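Local structure of TT1696 protein (Thermus thermophilus, 1UFB) at residues H56-L62 / A79-D83; V69-L75 / K118-F122; Q10-L15 / Q36-A41. The protein is of unknown function but has the helical fold of a HEPN-domain protein and may bind DNA. The contacts are given in a common frame with arbitrary orientation. Numbering follows the deposited sequence.

Contact 1: H56-L62 / A79-D83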
loop_
_atom_site.group_PDB
_atom_site.type_symbol
_atom_site.label_atom_id
_atom_site.label_comp_id
_atom_site.label_asym_id
_atom_site.label_seq_id
_atom_site.Cartn_x
_atom_site.Cartn_y
_atom_site.Cartn_z
ATOM N N HIS A 56 7.970 -2.362 8.727
ATOM C CA HIS A 56 8.151 -1.731 7.420
ATOM C C HIS A 56 9.468 -1.029 7.225
ATOM O O HIS A 56 9.688 -0.462 6.184
ATOM C CB HIS A 56 6.957 -0.763 7.207
ATOM C CG HIS A 56 5.652 -1.454 7.405
ATOM N ND1 HIS A 56 5.231 -2.458 6.548
ATOM C CD2 HIS A 56 4.741 -1.402 8.421
ATOM C CE1 HIS A 56 4.121 -2.996 7.020
ATOM N NE2 HIS A 56 3.805 -2.380 8.155
ATOM N N SER A 57 10.381 -1.184 8.186
ATOM C CA SER A 57 11.690 -0.543 8.101
ATOM C C SER A 57 12.703 -1.428 7.382
ATOM O O SER A 57 13.156 -2.431 7.955
ATOM C CB SER A 57 12.236 -0.275 9.511
ATOM O OG SER A 57 13.638 0.065 9.407
ATOM N N ILE A 58 13.073 -1.090 6.153
ATOM C CA ILE A 58 14.048 -1.951 5.571
ATOM C C ILE A 58 15.445 -1.790 6.297
ATOM O O ILE A 58 16.310 -2.705 6.297
ATOM C CB ILE A 58 14.053 -1.839 4.003
ATOM C CG1 ILE A 58 15.143 -1.022 3.572
ATOM C CG2 ILE A 58 12.613 -1.492 3.355
ATOM C CD1 ILE A 58 15.747 -1.822 2.607
ATOM N N LEU A 59 15.621 -0.677 7.004
ATOM C CA LEU A 59 16.835 -0.521 7.854
ATOM C C LEU A 59 16.840 -1.620 8.928
ATOM O O LEU A 59 17.887 -2.259 9.172
ATOM C CB LEU A 59 16.853 0.831 8.578
ATOM C CG LEU A 59 17.545 2.028 7.921
ATOM C CD1 LEU A 59 17.603 3.211 8.937
ATOM C CD2 LEU A 59 19.037 1.603 7.561
ATOM N N ASP A 60 15.729 -1.816 9.634
ATOM C CA ASP A 60 15.730 -2.895 10.651
ATOM C C ASP A 60 15.865 -4.281 9.962
ATOM O O ASP A 60 16.486 -5.192 10.501
ATOM C CB ASP A 60 14.426 -2.971 11.443
ATOM C CG ASP A 60 14.283 -1.866 12.498
ATOM O OD1 ASP A 60 15.084 -1.803 13.419
ATOM O OD2 ASP A 60 13.342 -1.074 12.422
ATOM N N LEU A 61 15.196 -4.439 8.809
ATOM C CA LEU A 61 15.213 -5.697 8.076
ATOM C C LEU A 61 16.637 -6.129 7.699
ATOM O O LEU A 61 16.963 -7.338 7.746
ATOM C CB LEU A 61 14.304 -5.600 6.818
ATOM C CG LEU A 61 12.818 -5.609 7.283
ATOM C CD1 LEU A 61 11.867 -5.387 6.066
ATOM C CD2 LEU A 61 12.475 -6.922 7.953
ATOM N N LEU A 62 17.455 -5.141 7.345
ATOM C CA LEU A 62 18.840 -5.377 6.995
ATOM C C LEU A 62 19.694 -5.592 8.241
ATOM O O LEU A 62 20.626 -6.352 8.209
ATOM C CB LEU A 62 19.419 -4.176 6.273
ATOM C CG LEU A 62 19.012 -4.006 4.795
ATOM C CD1 LEU A 62 19.503 -2.639 4.271
ATOM C CD2 LEU A 62 19.601 -5.120 3.976
ATOM N N ALA A 79 18.094 1.737 2.003
ATOM C CA ALA A 79 17.070 1.479 3.019
ATOM C C ALA A 79 16.550 2.809 3.578
ATOM O O ALA A 79 15.374 3.011 3.687
ATOM C CB ALA A 79 17.649 0.641 4.182
ATOM N N LYS A 80 17.434 3.736 3.919
ATOM C CA LYS A 80 16.980 4.990 4.483
ATOM C C LYS A 80 16.094 5.755 3.533
ATOM O O LYS A 80 15.181 6.425 3.956
ATOM C CB LYS A 80 18.167 5.918 4.832
ATOM C CG LYS A 80 19.161 5.376 5.820
ATOM C CD LYS A 80 20.284 6.435 6.097
ATOM C CE LYS A 80 21.318 5.854 7.067
ATOM N NZ LYS A 80 21.446 4.386 6.768
ATOM N N VAL A 81 16.410 5.696 2.250
ATOM C CA VAL A 81 15.579 6.393 1.265
ATOM C C VAL A 81 14.194 5.670 1.148
ATOM O O VAL A 81 13.139 6.276 1.249
ATOM C CB VAL A 81 16.267 6.377 -0.058
ATOM C CG1 VAL A 81 15.352 7.016 -1.185
ATOM C CG2 VAL A 81 17.648 7.160 0.096
ATOM N N LEU A 82 14.218 4.369 0.966
ATOM C CA LEU A 82 12.947 3.645 0.794
ATOM C C LEU A 82 12.047 3.735 2.003
ATOM O O LEU A 82 10.817 3.714 1.886
ATOM C CB LEU A 82 13.271 2.184 0.457
ATOM C CG LEU A 82 13.896 1.961 -0.941
ATOM C CD1 LEU A 82 14.399 0.502 -1.047
ATOM C CD2 LEU A 82 12.819 2.220 -2.047
ATOM N N ASP A 83 12.642 3.909 3.174
ATOM C CA ASP A 83 11.866 3.900 4.410
ATOM C C ASP A 83 10.928 5.061 4.522
ATOM O O ASP A 83 9.887 4.975 5.150
ATOM C CB ASP A 83 12.799 3.786 5.644
ATOM C CG ASP A 83 13.177 2.319 5.934
ATOM O OD1 ASP A 83 12.591 1.449 5.237
ATOM O OD2 ASP A 83 14.027 2.018 6.832
HETATM O O HOH W 1 9.364 2.615 6.958
#
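A carboxylate from one helix sits on the amino end of another: the backbone amides of the first two residues of helix 58-62 donate to the side chain of Asp-83, Ile-58 N to OD1 at 2.7 Å (N-H...O angle 155°) and Leu-59 N to OD2 at 3.1 Å (162°). These amides lack acceptors in their own helix, and the negative charge suits the positive end of the helix dipole. Ser-57 provides the local N-cap, its OG accepting from Asp-60 N at 2.8 Å. A water joins the backbones beside this site, donating to Asp-83 O at 3.0 Å and weakly to His-56 O at 3.2 Å.

One turn before Asp-83, Ala-79 brings its methyl toward the apolar side of helix 58-62, where Ala-79 CB lies 3.8 Å from both Leu-59 CD2 and Leu-62 CD1. The segment axes approach to 9.0 Å at 143°, so the helices run obliquely antiparallel. Ile-58 and Leu-62 continue inward onto Ile-119 and Phe-122 of helix 106-126, while the His-56 ring stacks with Tyr-86 and hydrogen-bonds to Glu-39. The contact combines Ser N-capping with two backbone-amide hydrogen bonds to the Asp-83 carboxylate, joining two short helices against the long-helix bundle of a HEPN domain.

Contact 2: V69-L75 / K118-F122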
loop_
_atom_site.group_PDB
_atom_site.type_symbol
_atom_site.label_atom_id
_atom_site.label_comp_id
_atom_site.label_asym_id
_atom_site.label_seq_id
_atom_site.Cartn_x
_atom_site.Cartn_y
_atom_site.Cartn_z
ATOM N N VAL A 69 25.638 -12.854 6.904
ATOM C CA VAL A 69 25.188 -12.087 5.731
ATOM C C VAL A 69 25.844 -10.731 5.746
ATOM O O VAL A 69 25.613 -9.901 6.619
ATOM C CB VAL A 69 23.619 -11.874 5.711
ATOM C CG1 VAL A 69 23.205 -11.142 4.422
ATOM C CG2 VAL A 69 22.887 -13.193 5.776
ATOM N N ASP A 70 26.653 -10.474 4.759
ATOM C CA ASP A 70 27.321 -9.201 4.684
ATOM C C ASP A 70 26.445 -8.173 3.940
ATOM O O ASP A 70 26.033 -8.399 2.809
ATOM C CB ASP A 70 28.631 -9.394 3.965
ATOM C CG ASP A 70 29.206 -8.113 3.490
ATOM O OD1 ASP A 70 29.272 -7.922 2.249
ATOM O OD2 ASP A 70 29.585 -7.291 4.345
ATOM N N VAL A 71 26.181 -7.044 4.582
ATOM C CA VAL A 71 25.337 -6.012 4.009
ATOM C C VAL A 71 26.164 -4.826 3.572
ATOM O O VAL A 71 26.679 -4.099 4.419
ATOM C CB VAL A 71 24.304 -5.523 5.066
ATOM C CG1 VAL A 71 23.528 -4.346 4.535
ATOM C CG2 VAL A 71 23.416 -6.674 5.473
ATOM N N PRO A 72 26.265 -4.580 2.254
ATOM C CA PRO A 72 27.075 -3.430 1.857
ATOM C C PRO A 72 26.454 -2.144 2.365
ATOM O O PRO A 72 25.217 -2.076 2.539
ATOM C CB PRO A 72 27.089 -3.498 0.331
ATOM C CG PRO A 72 26.811 -4.943 0.026
ATOM C CD PRO A 72 25.784 -5.329 1.079
ATOM N N GLU A 73 27.299 -1.138 2.579
ATOM C CA GLU A 73 26.845 0.166 3.056
ATOM C C GLU A 73 25.837 0.844 2.123
ATOM O O GLU A 73 24.981 1.641 2.591
ATOM C CB GLU A 73 28.031 1.109 3.229
ATOM C CG GLU A 73 27.633 2.513 3.672
ATOM C CD GLU A 73 27.056 2.561 5.105
ATOM O OE1 GLU A 73 27.105 1.540 5.866
ATOM O OE2 GLU A 73 26.549 3.647 5.469
ATOM N N ASP A 74 25.981 0.594 0.808
ATOM C CA ASP A 74 25.062 1.204 -0.141
ATOM C C ASP A 74 23.630 0.683 0.064
ATOM O O ASP A 74 22.682 1.413 -0.234
ATOM C CB ASP A 74 25.575 1.076 -1.599
ATOM C CG ASP A 74 25.377 -0.308 -2.234
ATOM O OD1 ASP A 74 25.239 -1.363 -1.563
ATOM O OD2 ASP A 74 25.396 -0.315 -3.488
ATOM N N LEU A 75 23.467 -0.525 0.619
ATOM C CA LEU A 75 22.116 -1.002 0.879
ATOM C C LEU A 75 21.485 -0.260 2.084
ATOM O O LEU A 75 20.246 -0.094 2.182
ATOM C CB LEU A 75 22.124 -2.510 1.122
ATOM C CG LEU A 75 22.534 -3.365 -0.100
ATOM C CD1 LEU A 75 22.237 -4.833 0.197
ATOM C CD2 LEU A 75 21.816 -2.902 -1.372
ATOM N N LYS A 118 18.234 -3.129 -6.205
ATOM C CA LYS A 118 19.488 -3.497 -5.485
ATOM C C LYS A 118 19.192 -4.423 -4.309
ATOM O O LYS A 118 19.916 -5.426 -4.046
ATOM C CB LYS A 118 20.161 -2.252 -4.911
ATOM C CG LYS A 118 20.692 -1.293 -5.900
ATOM C CD LYS A 118 21.510 -0.270 -5.132
ATOM C CE LYS A 118 21.835 0.947 -6.004
ATOM N NZ LYS A 118 22.665 1.950 -5.187
ATOM N N ILE A 119 18.109 -4.113 -3.588
ATOM C CA ILE A 119 17.732 -4.945 -2.446
ATOM C C ILE A 119 17.343 -6.349 -2.906
ATOM O O ILE A 119 17.801 -7.361 -2.328
ATOM C CB ILE A 119 16.558 -4.327 -1.655
ATOM C CG1 ILE A 119 16.974 -2.951 -1.080
ATOM C CG2 ILE A 119 16.098 -5.301 -0.540
ATOM C CD1 ILE A 119 17.889 -2.979 0.125
ATOM N N LEU A 120 16.500 -6.416 -3.939
ATOM C CA LEU A 120 16.048 -7.688 -4.500
ATOM C C LEU A 120 17.232 -8.527 -4.974
ATOM O O LEU A 120 17.279 -9.760 -4.728
ATOM C CB LEU A 120 15.166 -7.441 -5.735
ATOM C CG LEU A 120 13.720 -7.803 -5.445
ATOM C CD1 LEU A 120 13.650 -9.345 -5.171
ATOM C CD2 LEU A 120 13.274 -6.933 -4.206
ATOM N N ALA A 121 18.176 -7.862 -5.619
ATOM C CA ALA A 121 19.349 -8.613 -6.208
ATOM C C ALA A 121 20.227 -9.168 -5.091
ATOM O O ALA A 121 20.710 -10.284 -5.175
ATOM C CB ALA A 121 20.153 -7.686 -7.151
ATOM N N PHE A 122 20.411 -8.381 -4.045
ATOM C CA PHE A 122 21.188 -8.793 -2.854
ATOM C C PHE A 122 20.453 -10.016 -2.266
ATOM O O PHE A 122 21.049 -11.074 -2.000
ATOM C CB PHE A 122 21.236 -7.602 -1.871
ATOM C CG PHE A 122 21.592 -7.957 -0.443
ATOM C CD1 PHE A 122 22.918 -8.121 -0.048
ATOM C CD2 PHE A 122 20.574 -8.118 0.518
ATOM C CE1 PHE A 122 23.226 -8.449 1.277
ATOM C CE2 PHE A 122 20.878 -8.448 1.851
ATOM C CZ PHE A 122 22.202 -8.614 2.228
HETATM O O HOH W 2 22.239 3.097 -2.248
#
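In this all-helical HEPN fold, the extended run 69-72 and the first turn of helix 73-83 lie against the long C-terminal helix 106-126, with nearest CA pairs Val-71/Phe-122 at 8.5 Å and Leu-75/Ile-119 at 6.8 Å. Apolar packing dominates. Leu-75 and Phe-122 each lose 95 Å² to the opposite segment, far more than any other residue here. Their central interaction is a CH-pi contact: Leu-75 CD1 stands 3.5 Å from the centroid of the Phe-122 ring and 25° off its normal, hence over a face. The other methyl, Leu-75 CD2, packs against side-chain carbons of helix 118-122, 4.0 Å from Lys-118 CB and 4.2 Å from Ile-119 CD1. Around the ring, Val-69 CG1 and Val-71 CG2 approach Phe-122 CZ at 3.5 and 4.0 Å, and Pro-72 CD approaches Phe-122 CE1 at 4.0 Å. Leu-62 and Leu-45 also pack on Phe-122, tying the contact to helices 58-63 and 27-48.

Electrostatic links occupy the exposed margin. Asp-74 OD2 and Lys-118 NZ form a long salt bridge at 3.9 Å, supplemented by a water that donates to Asp-74 O at 2.7 Å and accepts from Lys-118 NZ at 3.2 Å.

A backbone carbonyl meets the aromatic edge: Asp-70 O lies near the ring plane, 3.2 Å from Phe-122 CE1.

Contact 3: Q10-L15 / Q36-A41; sequences QARHNL and QAAEAA
Build two alpha-helical segments, 10-15 and 36-41, with phi/psi near -62/-43 and i-to-i+4 bonds such as Leu-15 N to Ala-11 O (2.9 Å) and Ala-41 N to Ala-37 O (3.0 Å), running antiparallel at 173° with axes only 7.7 Å apart. The CA atoms of Ala-11 and Ala-37, 4.1 Å apart, set the register. Ala-37, with 65 Å² buried, faces both Asn-14 and Leu-15: Ala-37 CA lies 3.7 Å from Asn-14 CB, and Ala-37 CB 4.0 Å from Leu-15 CB. Ala-11, burying 57 Å², points its methyl across the interface, placing Ala-11 CB 3.4 Å from Ala-37 O, 4.0 Å from Ala-40 CB and 3.7 Å from Ala-41 CB. Such small side chains permit the close spacing, which resembles that of an Alacoil; here it pairs helices 4-24 and 27-48 of the HEPN bundle. Asn-14 (48 Å² buried, chi1 m, -70°) points its CA-to-CB bond toward segment 36-41, and Trp-29 of the second subunit packs on it. Gln-10 OE1 accepts from Ala-101 N of that subunit.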
loop_
_atom_site.group_PDB
_atom_site.type_symbol
_atom_site.label_atom_id
_atom_site.label_comp_id
_atom_site.label_asym_id
_atom_site.label_seq_id
_atom_site.Cartn_x
_atom_site.Cartn_y
_atom_site.Cartn_z
ATOM N N GLN A 10 6.365 -12.404 -4.370
ATOM C CA GLN A 10 5.600 -11.177 -4.053
ATOM C C GLN A 10 6.462 -9.943 -4.280
ATOM O O GLN A 10 5.983 -8.933 -4.796
ATOM C CB GLN A 10 5.181 -11.202 -2.588
ATOM C CG GLN A 10 4.228 -10.033 -2.212
ATOM C CD GLN A 10 2.942 -10.036 -3.044
ATOM O OE1 GLN A 10 2.316 -11.091 -3.249
ATOM N NE2 GLN A 10 2.513 -8.837 -3.505
ATOM N N ALA A 11 7.734 -10.013 -3.850
ATOM C CA ALA A 11 8.641 -8.856 -4.000
ATOM C C ALA A 11 8.791 -8.512 -5.473
ATOM O O ALA A 11 8.715 -7.325 -5.862
ATOM C CB ALA A 11 10.047 -9.222 -3.393
ATOM N N ARG A 12 9.021 -9.552 -6.305
ATOM C CA ARG A 12 9.161 -9.326 -7.772
ATOM C C ARG A 12 7.838 -8.763 -8.305
ATOM O O ARG A 12 7.822 -7.843 -9.132
ATOM C CB ARG A 12 9.560 -10.632 -8.524
ATOM C CG ARG A 12 11.072 -11.047 -8.335
ATOM C CD ARG A 12 11.464 -12.262 -9.185
ATOM N NE ARG A 12 10.683 -13.454 -8.790
ATOM C CZ ARG A 12 11.154 -14.396 -7.952
ATOM N NH1 ARG A 12 12.391 -14.249 -7.460
ATOM N NH2 ARG A 12 10.415 -15.473 -7.598
ATOM N N HIS A 13 6.718 -9.301 -7.847
ATOM C CA HIS A 13 5.415 -8.750 -8.320
ATOM C C HIS A 13 5.247 -7.263 -7.928
ATOM O O HIS A 13 4.735 -6.420 -8.694
ATOM C CB HIS A 13 4.218 -9.564 -7.738
ATOM C CG HIS A 13 2.870 -9.029 -8.161
ATOM N ND1 HIS A 13 2.143 -8.126 -7.401
ATOM C CD2 HIS A 13 2.176 -9.167 -9.326
ATOM C CE1 HIS A 13 1.076 -7.728 -8.077
ATOM N NE2 HIS A 13 1.069 -8.342 -9.246
ATOM N N ASN A 14 5.609 -6.957 -6.679
ATOM C CA ASN A 14 5.531 -5.570 -6.203
ATOM C C ASN A 14 6.438 -4.692 -7.070
ATOM O O ASN A 14 6.050 -3.563 -7.399
ATOM C CB ASN A 14 6.036 -5.467 -4.705
ATOM C CG ASN A 14 5.076 -6.113 -3.691
ATOM O OD1 ASN A 14 5.452 -6.312 -2.501
ATOM N ND2 ASN A 14 3.836 -6.398 -4.112
ATOM N N LEU A 15 7.644 -5.176 -7.418
ATOM C CA LEU A 15 8.557 -4.352 -8.241
ATOM C C LEU A 15 7.927 -4.201 -9.645
ATOM O O LEU A 15 7.987 -3.132 -10.223
ATOM C CB LEU A 15 9.968 -4.972 -8.319
ATOM C CG LEU A 15 11.043 -3.994 -8.871
ATOM C CD1 LEU A 15 11.117 -2.688 -8.069
ATOM C CD2 LEU A 15 12.441 -4.676 -8.807
ATOM N N GLN A 36 7.657 -1.637 -0.864
ATOM C CA GLN A 36 7.005 -2.914 -0.585
ATOM C C GLN A 36 7.784 -4.080 -1.201
ATOM O O GLN A 36 7.824 -5.194 -0.628
ATOM C CB GLN A 36 5.555 -2.901 -1.109
ATOM C CG GLN A 36 4.585 -2.087 -0.247
ATOM C CD GLN A 36 4.325 -2.790 1.094
ATOM O OE1 GLN A 36 4.932 -2.473 2.192
ATOM N NE2 GLN A 36 3.428 -3.756 1.034
ATOM N N ALA A 37 8.390 -3.833 -2.386
ATOM C CA ALA A 37 9.222 -4.886 -3.016
ATOM C C ALA A 37 10.400 -5.163 -2.098
ATOM O O ALA A 37 10.706 -6.328 -1.805
ATOM C CB ALA A 37 9.750 -4.426 -4.371
ATOM N N ALA A 38 11.057 -4.092 -1.640
ATOM C CA ALA A 38 12.219 -4.286 -0.767
ATOM C C ALA A 38 11.874 -4.999 0.537
ATOM O O ALA A 38 12.581 -5.901 1.014
ATOM C CB ALA A 38 12.899 -2.923 -0.441
ATOM N N GLU A 39 10.755 -4.591 1.122
ATOM C CA GLU A 39 10.301 -5.156 2.371
ATOM C C GLU A 39 10.023 -6.677 2.219
ATOM O O GLU A 39 10.452 -7.536 3.042
ATOM C CB GLU A 39 8.980 -4.386 2.765
ATOM C CG GLU A 39 8.518 -4.741 4.224
ATOM C CD GLU A 39 7.099 -4.270 4.532
ATOM O OE1 GLU A 39 6.838 -3.068 4.495
ATOM O OE2 GLU A 39 6.247 -5.121 4.845
ATOM N N ALA A 40 9.219 -7.012 1.216
ATOM C CA ALA A 40 8.833 -8.434 0.978
ATOM C C ALA A 40 10.114 -9.309 0.677
ATOM O O ALA A 40 10.245 -10.468 1.196
ATOM C CB ALA A 40 7.799 -8.512 -0.221
ATOM N N ALA A 41 11.030 -8.743 -0.093
ATOM C CA ALA A 41 12.268 -9.491 -0.439
ATOM C C ALA A 41 13.052 -9.764 0.816
ATOM O O ALA A 41 13.508 -10.919 1.017
ATOM C CB ALA A 41 13.137 -8.701 -1.412
#

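In the fold
Contact 3 comes first along the chain and closes before the others open; contacts 1 and 2 then interleave, 56-62, 69-75, 79-83 and 118-122 alternating between them. These two share helix 73-83, and their centres are about 11 Å apart, against about 13 Å from contact 1 to contact 3 and 15 Å from contact 2 to contact 3. Side chains bridge every pair: Ile-58 meets Ile-119, Leu-82 meets Ala-38, and Leu-120 meets Ala-41 and Ala-11. One apolar core therefore joins the long helices 4-24, 27-48 and 106-126 to the short ones. Glu-39 adds a polar link, probably hydrogen-bonded to His-56 and hydrogen-bonded to Tyr-91 of the second subunit, so the core borders the dimer interface.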